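Local coordinates for protein NURA (Sulfolobus solfataricus, PDB 2YGK) that processes linear double-stranded DNA ends as a manganese-dependent nuclease in double-strand break repair, probably acting with the HerA helicase to resect the 5' strand, at residues T51-A56 and S78-N83; I130-S135 and G195-I200; Y256-T261 and V269-I274. One frame throughout, in Å; residues are numbered along the deposited sequence.

Contact 1. Residues T51-A56 and S78-N83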
ATOM      1  N   THR A  51     -27.586 -29.485   5.801  1.00 72.04           N
ATOM      2  CA  THR A  51     -26.517 -30.421   6.141  1.00 73.62           C
ATOM      3  C   THR A  51     -25.473 -30.542   5.052  1.00 71.67           C
ATOM      4  O   THR A  51     -25.629 -31.361   4.137  1.00 73.80           O
ATOM      5  CB  THR A  51     -27.050 -31.841   6.338  1.00 76.46           C
ATOM      6  OG1 THR A  51     -28.041 -31.837   7.372  1.00 80.39           O
ATOM      7  CG2 THR A  51     -25.888 -32.810   6.700  1.00 77.80           C
ATOM      8  N   CYS A  52     -24.393 -29.786   5.173  1.00 68.33           N
ATOM      9  CA  CYS A  52     -23.409 -29.700   4.112  1.00 66.01           C
ATOM     10  C   CYS A  52     -22.132 -29.005   4.638  1.00 63.14           C
ATOM     11  O   CYS A  52     -22.207 -28.005   5.356  1.00 62.23           O
ATOM     12  CB  CYS A  52     -24.032 -28.947   2.933  1.00 64.66           C
ATOM     13  SG  CYS A  52     -22.856 -28.290   1.779  1.00 64.55           S
ATOM     14  N   LYS A  53     -20.972 -29.548   4.297  1.00 61.02           N
ATOM     15  CA  LYS A  53     -19.743 -29.198   4.983  1.00 58.91           C
ATOM     16  C   LYS A  53     -18.870 -28.305   4.134  1.00 54.87           C
ATOM     17  O   LYS A  53     -18.587 -28.610   2.981  1.00 53.69           O
ATOM     18  CB  LYS A  53     -18.979 -30.458   5.399  1.00 61.28           C
ATOM     19  CG  LYS A  53     -19.270 -30.931   6.803  1.00 65.00           C
ATOM     20  CD  LYS A  53     -18.548 -32.247   7.061  1.00 72.66           C
ATOM     21  CE  LYS A  53     -18.590 -32.686   8.530  1.00 76.45           C
ATOM     22  NZ  LYS A  53     -19.997 -33.098   8.869  1.00 79.23           N
ATOM     23  N   PHE A  54     -18.448 -27.199   4.740  1.00 51.76           N
ATOM     24  CA  PHE A  54     -17.629 -26.193   4.092  1.00 48.63           C
ATOM     25  C   PHE A  54     -16.315 -26.121   4.802  1.00 47.88           C
ATOM     26  O   PHE A  54     -16.295 -26.037   6.041  1.00 48.97           O
ATOM     27  CB  PHE A  54     -18.286 -24.827   4.207  1.00 47.38           C
ATOM     28  CG  PHE A  54     -19.615 -24.742   3.525  1.00 47.00           C
ATOM     29  CD1 PHE A  54     -19.698 -24.388   2.188  1.00 45.34           C
ATOM     30  CD2 PHE A  54     -20.780 -25.044   4.217  1.00 47.27           C
ATOM     31  CE1 PHE A  54     -20.936 -24.326   1.553  1.00 46.17           C
ATOM     32  CE2 PHE A  54     -22.014 -24.964   3.593  1.00 48.68           C
ATOM     33  CZ  PHE A  54     -22.091 -24.615   2.248  1.00 47.12           C
ATOM     34  N   VAL A  55     -15.218 -26.165   4.033  1.00 45.78           N
ATOM     35  CA  VAL A  55     -13.895 -25.859   4.555  1.00 43.50           C
ATOM     36  C   VAL A  55     -13.563 -24.478   4.020  1.00 40.98           C
ATOM     37  O   VAL A  55     -13.486 -24.282   2.810  1.00 41.06           O
ATOM     38  CB  VAL A  55     -12.814 -26.885   4.094  1.00 44.43           C
ATOM     39  CG1 VAL A  55     -11.402 -26.436   4.548  1.00 42.93           C
ATOM     40  CG2 VAL A  55     -13.118 -28.269   4.613  1.00 45.42           C
ATOM     41  N   ALA A  56     -13.337 -23.521   4.908  1.00 39.12           N
ATOM     42  CA  ALA A  56     -12.933 -22.173   4.511  1.00 36.60           C
ATOM     43  C   ALA A  56     -11.439 -21.939   4.809  1.00 36.17           C
ATOM     44  O   ALA A  56     -10.925 -22.401   5.798  1.00 35.72           O
ATOM     45  CB  ALA A  56     -13.757 -21.151   5.237  1.00 35.65           C
ATOM     46  N   SER A  78      -7.289 -23.155   7.889  1.00 41.63           N
ATOM     47  CA  SER A  78      -8.465 -23.818   7.350  1.00 42.10           C
ATOM     48  C   SER A  78      -9.467 -24.003   8.501  1.00 43.17           C
ATOM     49  O   SER A  78      -9.090 -24.215   9.662  1.00 44.29           O
ATOM     50  CB  SER A  78      -8.122 -25.174   6.683  1.00 43.17           C
ATOM     51  OG  SER A  78      -7.599 -26.095   7.632  1.00 44.59           O
ATOM     52  N   VAL A  79     -10.739 -23.904   8.143  1.00 43.29           N
ATOM     53  CA  VAL A  79     -11.835 -23.963   9.084  1.00 44.68           C
ATOM     54  C   VAL A  79     -12.941 -24.831   8.478  1.00 46.12           C
ATOM     55  O   VAL A  79     -13.391 -24.564   7.354  1.00 44.44           O
ATOM     56  CB  VAL A  79     -12.385 -22.543   9.363  1.00 43.13           C
ATOM     57  CG1 VAL A  79     -13.735 -22.619   9.988  1.00 43.97           C
ATOM     58  CG2 VAL A  79     -11.447 -21.778  10.248  1.00 41.98           C
ATOM     59  N   ILE A  80     -13.346 -25.876   9.213  1.00 49.11           N
ATOM     60  CA  ILE A  80     -14.493 -26.697   8.815  1.00 51.00           C
ATOM     61  C   ILE A  80     -15.773 -26.234   9.515  1.00 52.00           C
ATOM     62  O   ILE A  80     -15.804 -26.110  10.740  1.00 53.03           O
ATOM     63  CB  ILE A  80     -14.254 -28.222   9.073  1.00 53.53           C
ATOM     64  CG1 ILE A  80     -15.270 -29.069   8.291  1.00 54.68           C
ATOM     65  CG2 ILE A  80     -14.328 -28.564  10.574  1.00 55.20           C
ATOM     66  CD1 ILE A  80     -14.714 -30.403   7.795  1.00 56.49           C
ATOM     67  N   GLY A  81     -16.823 -25.983   8.725  1.00 52.35           N
ATOM     68  CA  GLY A  81     -18.144 -25.582   9.253  1.00 53.33           C
ATOM     69  C   GLY A  81     -19.383 -26.252   8.640  1.00 54.48           C
ATOM     70  O   GLY A  81     -19.448 -26.495   7.439  1.00 52.92           O
ATOM     71  N   ASP A  82     -20.362 -26.559   9.488  1.00 57.16           N
ATOM     72  CA  ASP A  82     -21.704 -26.913   9.031  1.00 59.31           C
ATOM     73  C   ASP A  82     -22.735 -26.397  10.016  1.00 61.18           C
ATOM     74  O   ASP A  82     -22.394 -25.714  10.983  1.00 61.27           O
ATOM     75  CB  ASP A  82     -21.880 -28.432   8.790  1.00 60.93           C
ATOM     76  CG  ASP A  82     -21.669 -29.272  10.046  1.00 65.47           C
ATOM     77  OD1 ASP A  82     -21.159 -28.770  11.066  1.00 69.34           O
ATOM     78  OD2 ASP A  82     -21.996 -30.477  10.025  1.00 71.17           O
ATOM     79  N   ASN A  83     -23.996 -26.680   9.707  1.00 63.38           N
ATOM     80  CA  ASN A  83     -25.108 -26.541  10.636  1.00 66.36           C
ATOM     81  C   ASN A  83     -24.696 -26.717  12.094  1.00 67.72           C
ATOM     82  O   ASN A  83     -24.947 -25.847  12.920  1.00 67.64           O
ATOM     83  CB  ASN A  83     -26.191 -27.589  10.300  1.00 68.77           C
ATOM     84  CG  ASN A  83     -26.869 -27.318   8.971  1.00 71.34           C
ATOM     85  OD1 ASN A  83     -26.513 -26.354   8.252  1.00 74.43           O
ATOM     86  ND2 ASN A  83     -27.841 -28.171   8.613  1.00 75.79           N
TER
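The antiparallel beta hairpin built from strands 54-65 and 70-82 of the RNase H-like NurA domain carries this contact, in which Phe54 pairs with Gly81, Val55 with Ile80 and Ala56 with Val79. The N-to-C directions of the two short strand segments differ by 154°, which establishes the antiparallel sense. Four backbone hydrogen bonds set the register. Phe54 N gives to Gly81 O at 3.0 Å, and Gly81 N returns to Phe54 O at 2.7 Å with an N-H...O angle of 170°; Ala56 and Val79 exchange the second reciprocal pair. Between them lies the non-hydrogen-bonded pair, where Val55 CA approaches Val79 O to 3.1 Å in a CA-H...O contact.

With CG1 of Ile80 anti to its backbone N (chi1 -164°), the branch that carries CD1 lies on the Val55 side, and CD1 meets Val55 CG2 at 4.2 Å. On the other face, the Phe54 ring presents its edge to Gly81 O, which lies in the ring plane, while residues of helix 280-291 pack against the ring. Ala56 and Val79 on that face touch helix 300-309.

Near the end of the pairing, Lys53 and Asp82 run side by side, pointing the same way. Asp82 OD1 accepts from Gly85 N, whereas its OD2 makes a salt bridge with Lys53 NZ at 3.5 Å, its hydrogen bond weak.

Contact 2. Residues I130-S135 and G195-I200. With MN (manganese (II) ion), chain C.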
ATOM      1  N   ILE A 130     -15.264 -25.872  -0.869  1.00 42.84           N
ATOM      2  CA  ILE A 130     -14.135 -25.144  -0.313  1.00 41.50           C
ATOM      3  C   ILE A 130     -14.379 -23.679  -0.569  1.00 39.83           C
ATOM      4  O   ILE A 130     -14.645 -23.291  -1.686  1.00 40.03           O
ATOM      5  CB  ILE A 130     -12.815 -25.541  -0.985  1.00 42.24           C
ATOM      6  CG1 ILE A 130     -12.550 -27.025  -0.795  1.00 43.30           C
ATOM      7  CG2 ILE A 130     -11.627 -24.759  -0.390  1.00 41.34           C
ATOM      8  CD1 ILE A 130     -11.308 -27.451  -1.493  1.00 43.65           C
ATOM      9  N   LEU A 131     -14.322 -22.870   0.474  1.00 38.89           N
ATOM     10  CA  LEU A 131     -14.478 -21.433   0.334  1.00 37.52           C
ATOM     11  C   LEU A 131     -13.132 -20.754   0.496  1.00 37.71           C
ATOM     12  O   LEU A 131     -12.540 -20.800   1.570  1.00 38.10           O
ATOM     13  CB  LEU A 131     -15.422 -20.899   1.399  1.00 36.65           C
ATOM     14  CG  LEU A 131     -16.701 -21.681   1.561  1.00 35.54           C
ATOM     15  CD1 LEU A 131     -17.575 -21.006   2.608  1.00 31.65           C
ATOM     16  CD2 LEU A 131     -17.397 -21.755   0.181  1.00 35.78           C
HETATM   17  N   MSE A 132     -12.662 -20.122  -0.570  1.00 37.97           N
HETATM   18  CA  MSE A 132     -11.509 -19.248  -0.515  1.00 37.97           C
HETATM   19  C   MSE A 132     -11.976 -17.803  -0.421  1.00 37.31           C
HETATM   20  O   MSE A 132     -13.023 -17.444  -0.986  1.00 36.69           O
HETATM   21  CB  MSE A 132     -10.667 -19.346  -1.800  1.00 39.25           C
HETATM   22  CG  MSE A 132     -10.356 -20.756  -2.285  1.00 42.14           C
HETATM   23 SE   MSE A 132      -9.077 -21.697  -1.200  1.00 48.67          SE
HETATM   24  CE  MSE A 132      -7.642 -20.420  -1.188  1.00 42.67           C
ATOM     25  N   ASP A 133     -11.143 -16.979   0.226  1.00 37.07           N
ATOM     26  CA  ASP A 133     -11.358 -15.553   0.362  1.00 37.39           C
ATOM     27  C   ASP A 133     -10.567 -14.812  -0.697  1.00 37.71           C
ATOM     28  O   ASP A 133      -9.366 -14.807  -0.665  1.00 39.11           O
ATOM     29  CB  ASP A 133     -10.888 -15.094   1.729  1.00 38.08           C
ATOM     30  CG  ASP A 133     -11.024 -13.611   1.916  1.00 39.50           C
ATOM     31  OD1 ASP A 133     -12.117 -13.095   1.733  1.00 45.12           O
ATOM     32  OD2 ASP A 133     -10.054 -12.947   2.264  1.00 47.82           O
ATOM     33  N   GLY A 134     -11.245 -14.189  -1.635  1.00 37.79           N
ATOM     34  CA  GLY A 134     -10.595 -13.603  -2.780  1.00 38.04           C
ATOM     35  C   GLY A 134     -11.044 -14.172  -4.114  1.00 38.64           C
ATOM     36  O   GLY A 134     -11.481 -15.317  -4.221  1.00 37.73           O
ATOM     37  N   SER A 135     -10.879 -13.368  -5.159  1.00 39.69           N
ATOM     38  CA  SER A 135     -11.307 -13.759  -6.502  1.00 41.08           C
ATOM     39  C   SER A 135     -10.335 -14.711  -7.186  1.00 41.98           C
ATOM     40  O   SER A 135      -9.130 -14.691  -6.905  1.00 42.49           O
ATOM     41  CB  SER A 135     -11.399 -12.529  -7.356  1.00 42.03           C
ATOM     42  OG  SER A 135     -10.116 -11.882  -7.324  1.00 45.41           O
ATOM     43  N   GLY A 195     -15.658 -27.993  -9.765  1.00 55.04           N
ATOM     44  CA  GLY A 195     -16.527 -26.909  -9.320  1.00 51.76           C
ATOM     45  C   GLY A 195     -16.792 -26.801  -7.826  1.00 48.89           C
ATOM     46  O   GLY A 195     -17.609 -26.028  -7.426  1.00 47.27           O
ATOM     47  N   ASN A 196     -16.122 -27.580  -6.994  1.00 48.75           N
ATOM     48  CA  ASN A 196     -16.388 -27.573  -5.554  1.00 47.15           C
ATOM     49  C   ASN A 196     -15.699 -26.392  -4.830  1.00 45.15           C
ATOM     50  O   ASN A 196     -15.836 -26.226  -3.623  1.00 44.66           O
ATOM     51  CB  ASN A 196     -15.942 -28.908  -4.925  1.00 48.45           C
ATOM     52  CG  ASN A 196     -16.689 -30.151  -5.508  1.00 50.42           C
ATOM     53  OD1 ASN A 196     -17.818 -30.072  -5.999  1.00 45.79           O
ATOM     54  ND2 ASN A 196     -16.030 -31.307  -5.420  1.00 54.41           N
ATOM     55  N   VAL A 197     -14.940 -25.582  -5.558  1.00 43.93           N
ATOM     56  CA  VAL A 197     -14.260 -24.448  -4.947  1.00 42.01           C
ATOM     57  C   VAL A 197     -15.025 -23.153  -5.256  1.00 40.89           C
ATOM     58  O   VAL A 197     -15.318 -22.843  -6.423  1.00 42.10           O
ATOM     59  CB  VAL A 197     -12.808 -24.285  -5.433  1.00 41.61           C
ATOM     60  CG1 VAL A 197     -12.112 -23.320  -4.542  1.00 39.08           C
ATOM     61  CG2 VAL A 197     -12.105 -25.600  -5.440  1.00 42.00           C
ATOM     62  N   LEU A 198     -15.338 -22.408  -4.204  1.00 38.83           N
ATOM     63  CA  LEU A 198     -16.058 -21.171  -4.329  1.00 36.90           C
ATOM     64  C   LEU A 198     -15.108 -20.114  -3.903  1.00 35.78           C
ATOM     65  O   LEU A 198     -14.641 -20.117  -2.773  1.00 35.47           O
ATOM     66  CB  LEU A 198     -17.276 -21.158  -3.418  1.00 36.34           C
ATOM     67  CG  LEU A 198     -18.312 -22.247  -3.705  1.00 36.65           C
ATOM     68  CD1 LEU A 198     -19.503 -22.039  -2.833  1.00 36.04           C
ATOM     69  CD2 LEU A 198     -18.707 -22.268  -5.187  1.00 35.78           C
ATOM     70  N   TRP A 199     -14.838 -19.199  -4.817  1.00 35.03           N
ATOM     71  CA  TRP A 199     -13.932 -18.149  -4.573  1.00 34.33           C
ATOM     72  C   TRP A 199     -14.746 -16.890  -4.295  1.00 33.70           C
ATOM     73  O   TRP A 199     -15.258 -16.250  -5.213  1.00 35.06           O
ATOM     74  CB  TRP A 199     -13.062 -17.971  -5.812  1.00 35.17           C
ATOM     75  CG  TRP A 199     -12.352 -19.225  -6.249  1.00 37.08           C
ATOM     76  CD1 TRP A 199     -12.850 -20.244  -7.032  1.00 39.79           C
ATOM     77  CD2 TRP A 199     -10.999 -19.564  -5.981  1.00 38.74           C
ATOM     78  NE1 TRP A 199     -11.890 -21.201  -7.242  1.00 40.01           N
ATOM     79  CE2 TRP A 199     -10.741 -20.806  -6.612  1.00 40.27           C
ATOM     80  CE3 TRP A 199      -9.967 -18.929  -5.277  1.00 39.76           C
ATOM     81  CZ2 TRP A 199      -9.497 -21.428  -6.555  1.00 40.94           C
ATOM     82  CZ3 TRP A 199      -8.747 -19.536  -5.221  1.00 39.98           C
ATOM     83  CH2 TRP A 199      -8.519 -20.790  -5.863  1.00 40.90           C
ATOM     84  N   ILE A 200     -14.809 -16.488  -3.040  1.00 32.56           N
ATOM     85  CA  ILE A 200     -15.728 -15.450  -2.634  1.00 32.19           C
ATOM     86  C   ILE A 200     -15.027 -14.160  -2.249  1.00 33.17           C
ATOM     87  O   ILE A 200     -14.054 -14.203  -1.483  1.00 33.63           O
ATOM     88  CB  ILE A 200     -16.518 -15.944  -1.446  1.00 31.44           C
ATOM     89  CG1 ILE A 200     -17.392 -17.114  -1.918  1.00 32.27           C
ATOM     90  CG2 ILE A 200     -17.328 -14.848  -0.852  1.00 29.69           C
ATOM     91  CD1 ILE A 200     -18.165 -17.744  -0.843  1.00 33.91           C
TER
HETATM   92 MN    MN C1336      -7.609 -12.732   2.693  1.00115.93          MN
HETATM   93  O   HOH W   1     -14.631 -13.018   0.598  1.00 33.76           O
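Two neighbouring parallel strands at the centre of the RNase H-like sheet, 129-133 and 197-201, pair here, and the first ends at the manganese site. Their short segments run 25° apart. Five backbone bonds alternate between the strands: Ile130 N to Asn196 O, Leu198 N to Ile130 O, Met132 N to Leu198 O, Ile200 N to Met132 O and Gly134 N to Ile200 O. The last, 2.8 Å between Gly134 N and Ile200 O, extends the pairing into the loop after Asp133, its donor lying above the carbonyl plane.

Apolar packing occupies both faces. Leu131 and Leu198 lie side by side, with Leu131 CD2 3.7 Å from Leu198 CB. On the face bearing Met132 and Trp199, Met132, present as selenomethionine, lies alongside the indole and sets CG over the six-membered ring, 3.7 Å from its centroid and 21° off the normal. This is a CH-pi contact; the Met132 chain bends at its second and third torsions, and SE makes a longer, oblique Met-aromatic approach. Val197 CG1 also lies above the indole, near its rim, and Leu117 of helix 104-123 touches both Met132 and Trp199. An alanine in place of Trp199 would probably leave Met132 CG without the ring face it rests on and open a gap between the sheet and the helices covering it.

Metal and water contacts concern Asp133. With CG anti to the backbone N (chi1 177°), the Asp133 carboxylate is carried out beyond the strand end, and OD2 binds the manganese together with Asp58. A water donates to Asp133 OD1 and to Ile200 O, while Asp133 OD2 stands 2.5 Å from the manganese.

Contact 3. Residues Y256-T261 and V269-I274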
ATOM      1  N   TYR A 256     -14.437 -19.924 -16.374  1.00 72.17           N
ATOM      2  CA  TYR A 256     -15.154 -19.954 -15.123  1.00 66.85           C
ATOM      3  C   TYR A 256     -16.386 -19.087 -15.168  1.00 63.79           C
ATOM      4  O   TYR A 256     -16.588 -18.316 -16.101  1.00 64.57           O
ATOM      5  CB  TYR A 256     -14.240 -19.587 -13.955  1.00 64.85           C
ATOM      6  CG  TYR A 256     -13.713 -18.184 -13.926  1.00 63.22           C
ATOM      7  CD1 TYR A 256     -12.678 -17.789 -14.756  1.00 65.66           C
ATOM      8  CD2 TYR A 256     -14.205 -17.269 -13.016  1.00 61.36           C
ATOM      9  CE1 TYR A 256     -12.167 -16.483 -14.710  1.00 66.13           C
ATOM     10  CE2 TYR A 256     -13.722 -15.982 -12.949  1.00 62.33           C
ATOM     11  CZ  TYR A 256     -12.701 -15.583 -13.796  1.00 64.95           C
ATOM     12  OH  TYR A 256     -12.221 -14.297 -13.706  1.00 65.23           O
ATOM     13  N   THR A 257     -17.228 -19.255 -14.155  1.00 59.26           N
ATOM     14  CA  THR A 257     -18.453 -18.500 -14.045  1.00 56.37           C
ATOM     15  C   THR A 257     -18.384 -17.568 -12.840  1.00 52.38           C
ATOM     16  O   THR A 257     -17.933 -17.970 -11.768  1.00 49.91           O
ATOM     17  CB  THR A 257     -19.654 -19.421 -13.892  1.00 56.15           C
ATOM     18  OG1 THR A 257     -19.705 -20.320 -14.997  1.00 58.34           O
ATOM     19  CG2 THR A 257     -20.930 -18.624 -13.877  1.00 56.30           C
ATOM     20  N   THR A 258     -18.837 -16.329 -13.039  1.00 49.81           N
ATOM     21  CA  THR A 258     -19.027 -15.411 -11.954  1.00 46.61           C
ATOM     22  C   THR A 258     -20.519 -15.130 -11.811  1.00 45.50           C
ATOM     23  O   THR A 258     -21.245 -15.041 -12.793  1.00 46.54           O
ATOM     24  CB  THR A 258     -18.221 -14.114 -12.183  1.00 46.97           C
ATOM     25  OG1 THR A 258     -16.821 -14.435 -12.336  1.00 46.41           O
ATOM     26  CG2 THR A 258     -18.361 -13.176 -11.002  1.00 45.00           C
ATOM     27  N   PHE A 259     -20.987 -15.050 -10.575  1.00 42.88           N
ATOM     28  CA  PHE A 259     -22.246 -14.369 -10.288  1.00 41.61           C
ATOM     29  C   PHE A 259     -22.086 -13.583  -9.003  1.00 40.08           C
ATOM     30  O   PHE A 259     -21.160 -13.833  -8.237  1.00 39.99           O
ATOM     31  CB  PHE A 259     -23.413 -15.348 -10.176  1.00 41.55           C
ATOM     32  CG  PHE A 259     -23.273 -16.360  -9.082  1.00 39.16           C
ATOM     33  CD1 PHE A 259     -22.595 -17.540  -9.294  1.00 41.15           C
ATOM     34  CD2 PHE A 259     -23.851 -16.158  -7.859  1.00 38.52           C
ATOM     35  CE1 PHE A 259     -22.454 -18.503  -8.255  1.00 40.04           C
ATOM     36  CE2 PHE A 259     -23.725 -17.122  -6.827  1.00 38.15           C
ATOM     37  CZ  PHE A 259     -23.018 -18.276  -7.032  1.00 37.33           C
ATOM     38  N   TYR A 260     -23.001 -12.643  -8.786  1.00 38.93           N
ATOM     39  CA  TYR A 260     -23.110 -11.882  -7.559  1.00 36.63           C
ATOM     40  C   TYR A 260     -24.318 -12.345  -6.821  1.00 36.50           C
ATOM     41  O   TYR A 260     -25.358 -12.590  -7.407  1.00 38.54           O
ATOM     42  CB  TYR A 260     -23.271 -10.443  -7.891  1.00 36.19           C
ATOM     43  CG  TYR A 260     -22.042  -9.878  -8.508  1.00 38.63           C
ATOM     44  CD1 TYR A 260     -20.961  -9.432  -7.701  1.00 38.27           C
ATOM     45  CD2 TYR A 260     -21.921  -9.771  -9.880  1.00 40.48           C
ATOM     46  CE1 TYR A 260     -19.826  -8.885  -8.261  1.00 39.31           C
ATOM     47  CE2 TYR A 260     -20.770  -9.197 -10.459  1.00 41.87           C
ATOM     48  CZ  TYR A 260     -19.723  -8.775  -9.638  1.00 42.63           C
ATOM     49  OH  TYR A 260     -18.590  -8.212 -10.202  1.00 46.52           O
ATOM     50  N   THR A 261     -24.217 -12.497  -5.523  1.00 35.88           N
ATOM     51  CA  THR A 261     -25.376 -12.969  -4.770  1.00 35.27           C
ATOM     52  C   THR A 261     -25.422 -12.165  -3.498  1.00 34.66           C
ATOM     53  O   THR A 261     -24.396 -11.668  -3.030  1.00 34.32           O
ATOM     54  CB  THR A 261     -25.268 -14.516  -4.450  1.00 35.38           C
ATOM     55  OG1 THR A 261     -26.451 -14.999  -3.757  1.00 34.49           O
ATOM     56  CG2 THR A 261     -24.023 -14.787  -3.658  1.00 32.77           C
ATOM     57  N   VAL A 269     -23.699  -7.666  -0.921  1.00 39.71           N
ATOM     58  CA  VAL A 269     -23.606  -8.536  -2.060  1.00 37.75           C
ATOM     59  C   VAL A 269     -22.163  -9.026  -2.099  1.00 36.98           C
ATOM     60  O   VAL A 269     -21.210  -8.234  -1.891  1.00 36.71           O
ATOM     61  CB  VAL A 269     -23.918  -7.778  -3.359  1.00 38.73           C
ATOM     62  CG1 VAL A 269     -23.693  -8.666  -4.570  1.00 37.44           C
ATOM     63  CG2 VAL A 269     -25.378  -7.198  -3.348  1.00 39.46           C
ATOM     64  N   ILE A 270     -21.999 -10.320  -2.388  1.00 35.54           N
ATOM     65  CA  ILE A 270     -20.675 -10.909  -2.596  1.00 34.10           C
ATOM     66  C   ILE A 270     -20.535 -11.437  -4.028  1.00 34.96           C
ATOM     67  O   ILE A 270     -21.540 -11.760  -4.677  1.00 34.96           O
ATOM     68  CB  ILE A 270     -20.430 -12.054  -1.623  1.00 33.13           C
ATOM     69  CG1 ILE A 270     -21.406 -13.200  -1.855  1.00 31.75           C
ATOM     70  CG2 ILE A 270     -20.561 -11.573  -0.200  1.00 33.42           C
ATOM     71  CD1 ILE A 270     -21.245 -14.398  -0.884  1.00 28.42           C
ATOM     72  N   ARG A 271     -19.288 -11.505  -4.514  1.00 34.97           N
ATOM     73  CA  ARG A 271     -18.959 -12.114  -5.799  1.00 35.13           C
ATOM     74  C   ARG A 271     -18.564 -13.566  -5.583  1.00 35.03           C
ATOM     75  O   ARG A 271     -17.778 -13.877  -4.684  1.00 34.06           O
ATOM     76  CB  ARG A 271     -17.771 -11.400  -6.419  1.00 35.91           C
ATOM     77  CG  ARG A 271     -17.450 -11.858  -7.846  1.00 37.27           C
ATOM     78  CD  ARG A 271     -16.117 -11.287  -8.339  1.00 38.82           C
ATOM     79  NE  ARG A 271     -15.747 -11.871  -9.635  1.00 40.13           N
ATOM     80  CZ  ARG A 271     -15.425 -11.187 -10.735  1.00 42.55           C
ATOM     81  NH1 ARG A 271     -15.390  -9.839 -10.759  1.00 43.50           N
ATOM     82  NH2 ARG A 271     -15.145 -11.859 -11.845  1.00 43.96           N
ATOM     83  N   VAL A 272     -19.082 -14.465  -6.413  1.00 35.64           N
ATOM     84  CA  VAL A 272     -18.655 -15.861  -6.356  1.00 35.28           C
ATOM     85  C   VAL A 272     -18.105 -16.258  -7.707  1.00 36.90           C
ATOM     86  O   VAL A 272     -18.783 -16.070  -8.709  1.00 38.34           O
ATOM     87  CB  VAL A 272     -19.813 -16.796  -6.036  1.00 35.08           C
ATOM     88  CG1 VAL A 272     -19.309 -18.187  -6.001  1.00 35.11           C
ATOM     89  CG2 VAL A 272     -20.496 -16.440  -4.706  1.00 33.40           C
ATOM     90  N   ASP A 273     -16.894 -16.806  -7.738  1.00 37.70           N
ATOM     91  CA  ASP A 273     -16.345 -17.434  -8.936  1.00 39.28           C
ATOM     92  C   ASP A 273     -16.292 -18.923  -8.707  1.00 41.25           C
ATOM     93  O   ASP A 273     -15.826 -19.375  -7.684  1.00 41.11           O
ATOM     94  CB  ASP A 273     -14.931 -16.973  -9.220  1.00 39.31           C
ATOM     95  CG  ASP A 273     -14.819 -15.471  -9.409  1.00 38.21           C
ATOM     96  OD1 ASP A 273     -15.836 -14.925  -9.848  1.00 34.26           O
ATOM     97  OD2 ASP A 273     -13.721 -14.868  -9.084  1.00 34.38           O
ATOM     98  N   ILE A 274     -16.743 -19.690  -9.680  1.00 44.49           N
ATOM     99  CA  ILE A 274     -16.727 -21.132  -9.591  1.00 46.64           C
ATOM    100  C   ILE A 274     -16.245 -21.659 -10.940  1.00 49.92           C
ATOM    101  O   ILE A 274     -16.796 -21.308 -11.948  1.00 51.36           O
ATOM    102  CB  ILE A 274     -18.146 -21.672  -9.164  1.00 46.30           C
ATOM    103  CG1 ILE A 274     -18.263 -23.178  -9.319  1.00 47.32           C
ATOM    104  CG2 ILE A 274     -19.238 -21.060  -9.955  1.00 47.21           C
ATOM    105  CD1 ILE A 274     -19.589 -23.686  -8.767  1.00 49.02           C
TER
HETATM  106  O   HOH W   2     -12.050 -13.748 -10.661  1.00 39.85           O
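Thr258, Arg271 and Asp273 form a buried polar cluster across two antiparallel strands. Thr258 OG1 donates to Asp273 OD1 at 2.7 Å, approaching from above the carboxylate plane. The same oxygen receives Arg271 NE at 3.1 Å through its syn lone pair, in a salt bridge with an N-H...O angle of 177° that lies in the guanidinium plane. Two donors thus grip Asp273 OD1 and would help to fix the carboxylate's rotation. A weak bond from Arg271 NH2 to Thr258 OG1 closes the cluster, and Thr258 CG2 covers one guanidinium face. Arg271 NH1 bonds to Ser204 OG. Asp273 OD2 takes a hydrogen bond from Leu136 N and another from a water 2.6 Å away; that water also bonds to Tyr256 OH.

On the same face Tyr260 crosses Arg271 obliquely, its CE1 3.7 Å from Arg271 CB, with ring and guanidinium planes 66° apart. Apolar contacts dominate between the two strands on the face bearing Phe259 and Val272. With CG between the backbone N and the carbonyl carbon (chi1 61°), the Phe259 ring leans toward the partner strand and takes Val272 CB over one face, 3.9 Å from the centroid, in a CH-pi contact. Val283 of helix 280-291 also touches Phe259. Thr261 CG2 and Ile270 CG1 meet side by side at 3.6 Å.

Backbone bonding is reciprocal at three pairs, Thr257 with Ile274, Phe259 with Val272 and Thr261 with Ile270; for example, Val272 N meets Phe259 O at 2.8 Å. With only a short connection between the segments, the geometry is that of an antiparallel beta hairpin, here strands 255-262 and 270-275 within the mixed central sheet.

All three contacts lie in one mixed sheet and follow one another along the chain. Contact 1 lies in the hairpin 54-65/70-82, contact 2 pairs 129-133 with 197-201 across a largely helical connection of 59 residues, and contact 3 lies in the hairpin 255-262/270-275. Contact 2 is central: its centre is about 13 Å from that of contact 1 and about 9 Å from that of contact 3. Val55 O lies 2.9 Å from Leu131 N and Trp199 N lies 3.0 Å from Asp273 O, both probable hydrogen bonds, whereas contacts 1 and 3 do not touch. The sheet joins two hairpins through parallel strands, and Asp58 on strand 54-65 and Asp133 on strand 129-133 share the manganese.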